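Local coordinates for inactive Zymogen C11 Protease (PDB 6MZO), which is the inactive zymogen of a clostripain-like cysteine protease, a clan CD peptidase that, once activated, probably cleaves peptide bonds, at residues 50-55 against 62-67; 58-63 against 78-83. All blocks are in the same frame, centred on the assembly; numbering follows the deposited sequence.

Contact 1 (50-55 against 62-67); sequences LLIYTD and QLFQLK
I52 lies over one face of the F64 ring, its CB 3.8 Å from the ring centroid and displaced toward the rim, a CH-pi contact. Beta branching suits I52 here: CG1 also lies 3.6 Å from F64 CE2, and CG2 reaches CZ, so three carbons of one short residue bear on the CE2-CZ side of the ring. F64 CG stands between its own backbone N and carbonyl carbon (chi1 52°), the crowded position, and from there the ring meets I52. At the ring's edge, in its plane, T54 OG1 comes within 3.8 Å of F64 CE1, and T54 CG2 touches the same carbon. An alanine in place of F64 would probably leave I52 without the flat surface it rests on and open a gap beside T54. Strands 49-54 and 62-69 form an antiparallel beta hairpin at one side of the protease's mixed sheet, and I52-F64 and T54-Q62 are among its hydrogen-bonded pairs; F64 N donates to I52 O at 2.8 Å. On this face I52 and L66 also meet, and helix 26-43 packs against both, which favours plain aliphatic residues. The other face carries L51, Y53, L63 and Q65. There L63 CD1 approaches the backbone of the partner strand, 3.5 Å from I52 O, while helix 90-103 touches L63 and Y53; the Y53 hydroxyl is hydrogen-bonded to Q85. Two waters join polar groups across the strands. One donates to T54 OG1 and accepts from Q62 NE2, 2.7 Å from each. Another accepts from L50 N and Q65 NE2 and donates to L66 O, while Q65 OE1 bonds to Y104 OH.

Contact 2 (58-63 against 78-83); sequences NEAPQL and LETYAS
Y81 and L63 lie side by side and point the same way, on the helix 90-103 side of a beta hairpin whose strands, 62-69 and 72-80, form one end of the mixed sheet. The tyrosine turns its ring edge to the neighbouring strand: CE2 is 4.0 Å from L63 CB, and OH comes near L63 CD2. With CG anti to the carbonyl carbon (chi1 -67°), the side chain starts out beside its own backbone N and the ring extends along strand 62-69, with E79 CG over one face. A long aromatic suits this place because it can follow P61 and L63 along one edge and still touch Q95, I96 and K99 of helix 90-103. At the root of the side chain, P61 CB packs on Y81 CB, and P61 O accepts from Y81 N at 2.8 Å in a nearly straight bond of 173°. Proline, having no N-H, still serves this edge through its carbonyl, and its CD and CG lie near A82 O. Q62 and T80 also run side by side, at a non-hydrogen-bonded pair, and both are polar, as befits the more exposed face; T80 CG2 meets A60 CB at 3.7 Å. At this pair the backbones draw close, with Q62 CA 3.2 Å from E79 O in a CA-H...O contact. That same carbonyl also accepts from L63 N. Farther along, L78 and E79 both face L63, a classic beta bulge. L63 O therefore meets two successive amides, bonding to E79 N at 3.1 Å and, weakly and with a bent angle of 128°, to L78 N, while L78 CB sits 3.2 Å from the same oxygen.

How the contacts relate
Contacts 1 and 2 are the two flanks of strand 62-69, sharing Q62 and L63, and their centres are about 10 Å apart. In contact 1 Q62 bonds through its own N and O to T54, whereas L63 bonds through its N and O to strand 72-80 in contact 2, so successive residues turn their backbone polar groups to opposite neighbours. Side chains also bridge the two: L51 CD1 lies 3.5 Å from L78 CD1, and P61 CB is 3.3 Å from Y53 OH. The meander 49-54, 62-69, 72-80 thus ends the sheet, with 72-80 outermost in the chain. The centre of contact 1 is about 20 Å from the centre of the chain and that of contact 2 about 25 Å.

Contact 1 (50-55 against 62-67)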
ATOM      1  N   LEU A  50      -3.327   1.026 -20.365  1.00 20.07           N
ATOM      2  CA  LEU A  50      -3.316   1.794 -19.106  1.00 19.46           C
ATOM      3  C   LEU A  50      -4.723   2.425 -18.958  1.00 24.61           C
ATOM      4  O   LEU A  50      -5.109   3.240 -19.804  1.00 23.09           O
ATOM      5  CB  LEU A  50      -2.281   2.882 -19.136  1.00 20.05           C
ATOM      6  CG  LEU A  50      -2.212   3.700 -17.817  1.00 21.96           C
ATOM      7  CD1 LEU A  50      -1.876   2.896 -16.504  1.00 22.51           C
ATOM      8  CD2 LEU A  50      -1.238   4.807 -18.072  1.00 23.99           C
ATOM      9  N   LEU A  51      -5.428   2.076 -17.875  1.00 22.66           N
ATOM     10  CA  LEU A  51      -6.749   2.584 -17.578  1.00 21.36           C
ATOM     11  C   LEU A  51      -6.675   3.348 -16.262  1.00 23.69           C
ATOM     12  O   LEU A  51      -5.955   2.945 -15.337  1.00 21.20           O
ATOM     13  CB  LEU A  51      -7.722   1.430 -17.426  1.00 22.88           C
ATOM     14  CG  LEU A  51      -8.274   0.792 -18.733  1.00 23.36           C
ATOM     15  CD1 LEU A  51      -9.244   1.825 -19.337  1.00 30.32           C
ATOM     16  CD2 LEU A  51      -7.232   0.374 -19.728  1.00 27.64           C
ATOM     17  N   ILE A  52      -7.384   4.480 -16.198  1.00 22.30           N
ATOM     18  CA  ILE A  52      -7.423   5.352 -14.986  1.00 22.67           C
ATOM     19  C   ILE A  52      -8.851   5.567 -14.573  1.00 25.41           C
ATOM     20  O   ILE A  52      -9.730   5.802 -15.447  1.00 25.65           O
ATOM     21  CB  ILE A  52      -6.849   6.755 -15.274  1.00 24.54           C
ATOM     22  CG1 ILE A  52      -5.583   6.689 -16.111  1.00 25.07           C
ATOM     23  CG2 ILE A  52      -6.618   7.563 -13.991  1.00 24.60           C
ATOM     24  CD1 ILE A  52      -4.348   6.080 -15.391  1.00 27.60           C
ATOM     25  N   TYR A  53      -9.101   5.542 -13.269  1.00 24.83           N
ATOM     26  CA  TYR A  53     -10.420   5.905 -12.732  1.00 27.07           C
ATOM     27  C   TYR A  53     -10.182   7.074 -11.836  1.00 30.12           C
ATOM     28  O   TYR A  53      -9.246   7.025 -10.954  1.00 26.99           O
ATOM     29  CB  TYR A  53     -11.038   4.762 -11.941  1.00 27.29           C
ATOM     30  CG  TYR A  53     -12.307   5.140 -11.217  1.00 29.65           C
ATOM     31  CD1 TYR A  53     -13.551   5.018 -11.845  1.00 34.22           C
ATOM     32  CD2 TYR A  53     -12.268   5.569  -9.875  1.00 30.92           C
ATOM     33  CE1 TYR A  53     -14.728   5.362 -11.175  1.00 37.87           C
ATOM     34  CE2 TYR A  53     -13.430   5.944  -9.221  1.00 34.58           C
ATOM     35  CZ  TYR A  53     -14.642   5.816  -9.873  1.00 36.42           C
ATOM     36  OH  TYR A  53     -15.773   6.131  -9.158  1.00 39.69           O
ATOM     37  N   THR A  54     -10.952   8.128 -12.035  1.00 29.43           N
ATOM     38  CA  THR A  54     -10.895   9.239 -11.098  1.00 32.44           C
ATOM     39  C   THR A  54     -12.267   9.617 -10.608  1.00 38.07           C
ATOM     40  O   THR A  54     -13.293   9.398 -11.301  1.00 34.48           O
ATOM     41  CB  THR A  54     -10.264  10.503 -11.711  1.00 31.32           C
ATOM     42  OG1 THR A  54     -11.103  10.975 -12.781  1.00 33.37           O
ATOM     43  CG2 THR A  54      -8.839  10.262 -12.251  1.00 28.55           C
ATOM     44  N   ASP A  55     -12.294  10.263  -9.432  1.00 34.72           N
ATOM     45  CA  ASP A  55     -13.541  10.823  -8.861  1.00 37.77           C
ATOM     46  C   ASP A  55     -13.227  12.174  -8.225  1.00 49.29           C
ATOM     47  O   ASP A  55     -13.317  12.360  -7.019  1.00 52.88           O
ATOM     48  CB  ASP A  55     -14.133   9.839  -7.852  1.00 44.17           C
ATOM     49  CG  ASP A  55     -15.402  10.364  -7.171  1.00 49.45           C
ATOM     50  OD1 ASP A  55     -16.214  11.080  -7.793  1.00 48.56           O
ATOM     51  OD2 ASP A  55     -15.572  10.023  -5.998  1.00 53.35           O
ATOM     52  N   GLN A  62     -15.049   8.921 -13.561  1.00 39.10           N
ATOM     53  CA  GLN A  62     -14.867   8.511 -14.950  1.00 37.96           C
ATOM     54  C   GLN A  62     -13.754   7.497 -15.075  1.00 37.36           C
ATOM     55  O   GLN A  62     -12.779   7.545 -14.297  1.00 34.83           O
ATOM     56  CB  GLN A  62     -14.584   9.710 -15.818  1.00 44.57           C
ATOM     57  CG  GLN A  62     -13.592  10.664 -15.315  1.00 49.71           C
ATOM     58  CD  GLN A  62     -13.325  11.778 -16.322  1.00 62.07           C
ATOM     59  OE1 GLN A  62     -14.171  12.095 -17.154  1.00 65.72           O
ATOM     60  NE2 GLN A  62     -12.125  12.352 -16.267  1.00 66.02           N
ATOM     61  N   LEU A  63     -13.933   6.587 -16.043  1.00 32.37           N
ATOM     62  CA  LEU A  63     -12.925   5.594 -16.402  1.00 31.75           C
ATOM     63  C   LEU A  63     -12.397   5.978 -17.773  1.00 33.43           C
ATOM     64  O   LEU A  63     -13.203   6.166 -18.709  1.00 33.88           O
ATOM     65  CB  LEU A  63     -13.561   4.188 -16.399  1.00 33.03           C
ATOM     66  CG  LEU A  63     -12.694   3.024 -16.843  1.00 32.74           C
ATOM     67  CD1 LEU A  63     -11.568   2.821 -15.837  1.00 29.13           C
ATOM     68  CD2 LEU A  63     -13.580   1.774 -16.940  1.00 36.00           C
ATOM     69  N   PHE A  64     -11.070   6.126 -17.916  1.00 29.96           N
ATOM     70  CA  PHE A  64     -10.553   6.536 -19.229  1.00 29.94           C
ATOM     71  C   PHE A  64      -9.240   5.819 -19.482  1.00 29.05           C
ATOM     72  O   PHE A  64      -8.536   5.420 -18.573  1.00 25.33           O
ATOM     73  CB  PHE A  64     -10.364   8.064 -19.347  1.00 28.36           C
ATOM     74  CG  PHE A  64      -9.536   8.714 -18.200  1.00 27.50           C
ATOM     75  CD1 PHE A  64     -10.177   9.114 -17.040  1.00 32.82           C
ATOM     76  CD2 PHE A  64      -8.168   8.953 -18.368  1.00 27.30           C
ATOM     77  CE1 PHE A  64      -9.461   9.758 -15.986  1.00 31.66           C
ATOM     78  CE2 PHE A  64      -7.420   9.586 -17.344  1.00 30.38           C
ATOM     79  CZ  PHE A  64      -8.080   9.998 -16.160  1.00 26.69           C
ATOM     80  N   GLN A  65      -8.926   5.668 -20.744  1.00 28.45           N
ATOM     81  CA  GLN A  65      -7.669   5.087 -21.184  1.00 24.46           C
ATOM     82  C   GLN A  65      -6.708   6.228 -21.525  1.00 25.27           C
ATOM     83  O   GLN A  65      -7.102   7.323 -22.035  1.00 25.98           O
ATOM     84  CB  GLN A  65      -7.955   4.173 -22.400  1.00 25.88           C
ATOM     85  CG  GLN A  65      -6.611   3.617 -22.964  1.00 24.80           C
ATOM     86  CD  GLN A  65      -6.833   2.648 -24.139  1.00 25.65           C
ATOM     87  OE1 GLN A  65      -7.896   2.668 -24.837  1.00 30.81           O
ATOM     88  NE2 GLN A  65      -5.834   1.795 -24.368  1.00 29.67           N
ATOM     89  N   LEU A  66      -5.426   6.000 -21.251  1.00 22.78           N
ATOM     90  CA  LEU A  66      -4.402   6.911 -21.735  1.00 22.69           C
ATOM     91  C   LEU A  66      -3.562   6.106 -22.663  1.00 27.01           C
ATOM     92  O   LEU A  66      -3.090   5.031 -22.264  1.00 24.66           O
ATOM     93  CB  LEU A  66      -3.508   7.418 -20.627  1.00 21.97           C
ATOM     94  CG  LEU A  66      -4.204   8.359 -19.669  1.00 24.57           C
ATOM     95  CD1 LEU A  66      -3.232   8.777 -18.518  1.00 24.85           C
ATOM     96  CD2 LEU A  66      -4.754   9.636 -20.386  1.00 26.72           C
ATOM     97  N   LYS A  67      -3.328   6.594 -23.855  1.00 27.25           N
ATOM     98  CA  LYS A  67      -2.472   5.870 -24.747  1.00 29.73           C
ATOM     99  C   LYS A  67      -1.583   6.804 -25.543  1.00 27.43           C
ATOM    100  O   LYS A  67      -1.806   7.966 -25.571  1.00 28.72           O
ATOM    101  CB  LYS A  67      -3.284   4.984 -25.658  1.00 31.07           C
ATOM    102  CG  LYS A  67      -4.071   5.767 -26.656  1.00 29.54           C
ATOM    103  CD  LYS A  67      -5.085   4.911 -27.386  1.00 52.19           C
ATOM    104  CE  LYS A  67      -4.505   3.625 -27.890  1.00 54.61           C
ATOM    105  NZ  LYS A  67      -5.501   2.839 -28.650  1.00 56.69           N
TER
HETATM  106  O   HOH W   1      -3.369   2.377 -22.901  1.00 22.04           O
HETATM  107  O   HOH W   2     -10.236  12.969 -14.457  1.00 44.09           O

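Contact 2 (58-63 against 78-83)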
ATOM      1  N   ASN A  58     -15.988  18.265  -7.916  1.00 65.27           N
ATOM      2  CA  ASN A  58     -16.492  19.064  -9.031  1.00 69.41           C
ATOM      3  C   ASN A  58     -16.233  18.404 -10.367  1.00 66.45           C
ATOM      4  O   ASN A  58     -16.017  19.071 -11.377  1.00 69.04           O
ATOM      5  CB  ASN A  58     -15.896  20.476  -9.015  1.00 73.74           C
ATOM      6  CG  ASN A  58     -16.334  21.277  -7.798  1.00 78.69           C
ATOM      7  OD1 ASN A  58     -15.526  21.959  -7.155  1.00 79.33           O
ATOM      8  ND2 ASN A  58     -17.617  21.181  -7.464  1.00 80.92           N
ATOM      9  N   GLU A  59     -16.254  17.076 -10.372  1.00 57.86           N
ATOM     10  CA  GLU A  59     -16.105  16.326 -11.587  1.00 54.32           C
ATOM     11  C   GLU A  59     -16.868  15.032 -11.358  1.00 55.09           C
ATOM     12  O   GLU A  59     -16.874  14.510 -10.228  1.00 58.74           O
ATOM     13  CB  GLU A  59     -14.614  16.065 -11.870  1.00 51.00           C
ATOM     14  CG  GLU A  59     -14.245  15.811 -13.286  1.00 57.41           C
ATOM     15  CD  GLU A  59     -12.756  15.516 -13.420  1.00 60.29           C
ATOM     16  OE1 GLU A  59     -11.964  16.482 -13.514  1.00 66.92           O
ATOM     17  OE2 GLU A  59     -12.399  14.323 -13.393  1.00 51.16           O
ATOM     18  N   ALA A  60     -17.496  14.504 -12.405  1.00 51.70           N
ATOM     19  CA  ALA A  60     -18.115  13.180 -12.324  1.00 52.42           C
ATOM     20  C   ALA A  60     -17.007  12.105 -12.293  1.00 44.65           C
ATOM     21  O   ALA A  60     -15.930  12.332 -12.867  1.00 42.23           O
ATOM     22  CB  ALA A  60     -19.042  12.936 -13.486  1.00 56.96           C
ATOM     23  N   PRO A  61     -17.286  10.948 -11.653  1.00 43.34           N
ATOM     24  CA  PRO A  61     -16.344   9.814 -11.734  1.00 41.57           C
ATOM     25  C   PRO A  61     -16.251   9.304 -13.165  1.00 43.07           C
ATOM     26  O   PRO A  61     -17.279   9.226 -13.876  1.00 40.83           O
ATOM     27  CB  PRO A  61     -16.972   8.753 -10.830  1.00 44.00           C
ATOM     28  CG  PRO A  61     -17.963   9.531  -9.938  1.00 48.76           C
ATOM     29  CD  PRO A  61     -18.479  10.621 -10.834  1.00 46.89           C
ATOM     30  N   GLN A  62     -15.049   8.921 -13.561  1.00 39.10           N
ATOM     31  CA  GLN A  62     -14.867   8.511 -14.950  1.00 37.96           C
ATOM     32  C   GLN A  62     -13.754   7.497 -15.075  1.00 37.36           C
ATOM     33  O   GLN A  62     -12.779   7.545 -14.297  1.00 34.83           O
ATOM     34  CB  GLN A  62     -14.584   9.710 -15.818  1.00 44.57           C
ATOM     35  CG  GLN A  62     -13.592  10.664 -15.315  1.00 49.71           C
ATOM     36  CD  GLN A  62     -13.325  11.778 -16.322  1.00 62.07           C
ATOM     37  OE1 GLN A  62     -14.171  12.095 -17.154  1.00 65.72           O
ATOM     38  NE2 GLN A  62     -12.125  12.352 -16.267  1.00 66.02           N
ATOM     39  N   LEU A  63     -13.933   6.587 -16.043  1.00 32.37           N
ATOM     40  CA  LEU A  63     -12.925   5.594 -16.402  1.00 31.75           C
ATOM     41  C   LEU A  63     -12.397   5.978 -17.773  1.00 33.43           C
ATOM     42  O   LEU A  63     -13.203   6.166 -18.709  1.00 33.88           O
ATOM     43  CB  LEU A  63     -13.561   4.188 -16.399  1.00 33.03           C
ATOM     44  CG  LEU A  63     -12.694   3.024 -16.843  1.00 32.74           C
ATOM     45  CD1 LEU A  63     -11.568   2.821 -15.837  1.00 29.13           C
ATOM     46  CD2 LEU A  63     -13.580   1.774 -16.940  1.00 36.00           C
ATOM     47  N   LEU A  78     -13.773   6.723 -21.462  1.00 39.54           N
ATOM     48  CA  LEU A  78     -14.636   5.581 -21.725  1.00 42.43           C
ATOM     49  C   LEU A  78     -16.032   5.666 -21.136  1.00 43.62           C
ATOM     50  O   LEU A  78     -17.047   5.563 -21.851  1.00 47.33           O
ATOM     51  CB  LEU A  78     -14.019   4.317 -21.192  1.00 39.38           C
ATOM     52  CG  LEU A  78     -12.645   4.080 -21.818  1.00 43.72           C
ATOM     53  CD1 LEU A  78     -12.031   2.832 -21.229  1.00 41.81           C
ATOM     54  CD2 LEU A  78     -12.790   3.894 -23.335  1.00 46.58           C
ATOM     55  N   GLU A  79     -16.088   5.773 -19.819  1.00 41.39           N
ATOM     56  CA  GLU A  79     -17.396   5.866 -19.206  1.00 45.17           C
ATOM     57  C   GLU A  79     -17.407   6.980 -18.199  1.00 43.97           C
ATOM     58  O   GLU A  79     -16.423   7.181 -17.468  1.00 44.80           O
ATOM     59  CB  GLU A  79     -17.796   4.546 -18.577  1.00 47.11           C
ATOM     60  CG  GLU A  79     -19.214   4.592 -18.016  1.00 59.23           C
ATOM     61  CD  GLU A  79     -19.811   3.221 -17.851  1.00 69.23           C
ATOM     62  OE1 GLU A  79     -19.033   2.246 -17.753  1.00 71.18           O
ATOM     63  OE2 GLU A  79     -21.059   3.122 -17.838  1.00 75.33           O
ATOM     64  N   THR A  80     -18.516   7.699 -18.139  1.00 41.97           N
ATOM     65  CA  THR A  80     -18.656   8.741 -17.139  1.00 50.10           C
ATOM     66  C   THR A  80     -19.827   8.292 -16.269  1.00 57.95           C
ATOM     67  O   THR A  80     -20.916   8.068 -16.780  1.00 65.05           O
ATOM     68  CB  THR A  80     -18.911  10.100 -17.781  1.00 52.44           C
ATOM     69  OG1 THR A  80     -17.766  10.512 -18.513  1.00 49.81           O
ATOM     70  CG2 THR A  80     -19.239  11.172 -16.744  1.00 57.15           C
ATOM     71  N   TYR A  81     -19.594   8.118 -14.970  1.00 52.79           N
ATOM     72  CA  TYR A  81     -20.571   7.459 -14.106  1.00 49.37           C
ATOM     73  C   TYR A  81     -21.497   8.478 -13.452  1.00 51.14           C
ATOM     74  O   TYR A  81     -21.208   9.668 -13.503  1.00 50.52           O
ATOM     75  CB  TYR A  81     -19.841   6.622 -13.061  1.00 44.71           C
ATOM     76  CG  TYR A  81     -19.118   5.463 -13.693  1.00 42.23           C
ATOM     77  CD1 TYR A  81     -19.790   4.273 -13.948  1.00 47.65           C
ATOM     78  CD2 TYR A  81     -17.764   5.552 -14.007  1.00 39.27           C
ATOM     79  CE1 TYR A  81     -19.142   3.205 -14.529  1.00 48.01           C
ATOM     80  CE2 TYR A  81     -17.111   4.510 -14.552  1.00 40.77           C
ATOM     81  CZ  TYR A  81     -17.819   3.327 -14.838  1.00 46.52           C
ATOM     82  OH  TYR A  81     -17.190   2.221 -15.405  1.00 49.29           O
ATOM     83  N   ALA A  82     -22.627   8.030 -12.892  1.00 58.14           N
ATOM     84  CA  ALA A  82     -23.517   8.952 -12.191  1.00 63.13           C
ATOM     85  C   ALA A  82     -22.799   9.437 -10.933  1.00 66.04           C
ATOM     86  O   ALA A  82     -21.882   8.767 -10.436  1.00 56.73           O
ATOM     87  CB  ALA A  82     -24.843   8.294 -11.848  1.00 68.92           C
ATOM     88  N   SER A  83     -23.177  10.599 -10.405  1.00 75.34           N
ATOM     89  CA  SER A  83     -22.366  11.142  -9.316  1.00 80.58           C
ATOM     90  C   SER A  83     -22.711  10.472  -7.980  1.00 77.25           C
ATOM     91  O   SER A  83     -22.001  10.667  -6.988  1.00 81.14           O
ATOM     92  CB  SER A  83     -22.510  12.662  -9.202  1.00 88.78           C
ATOM     93  OG  SER A  83     -21.774  13.128  -8.080  1.00 91.24           O
TER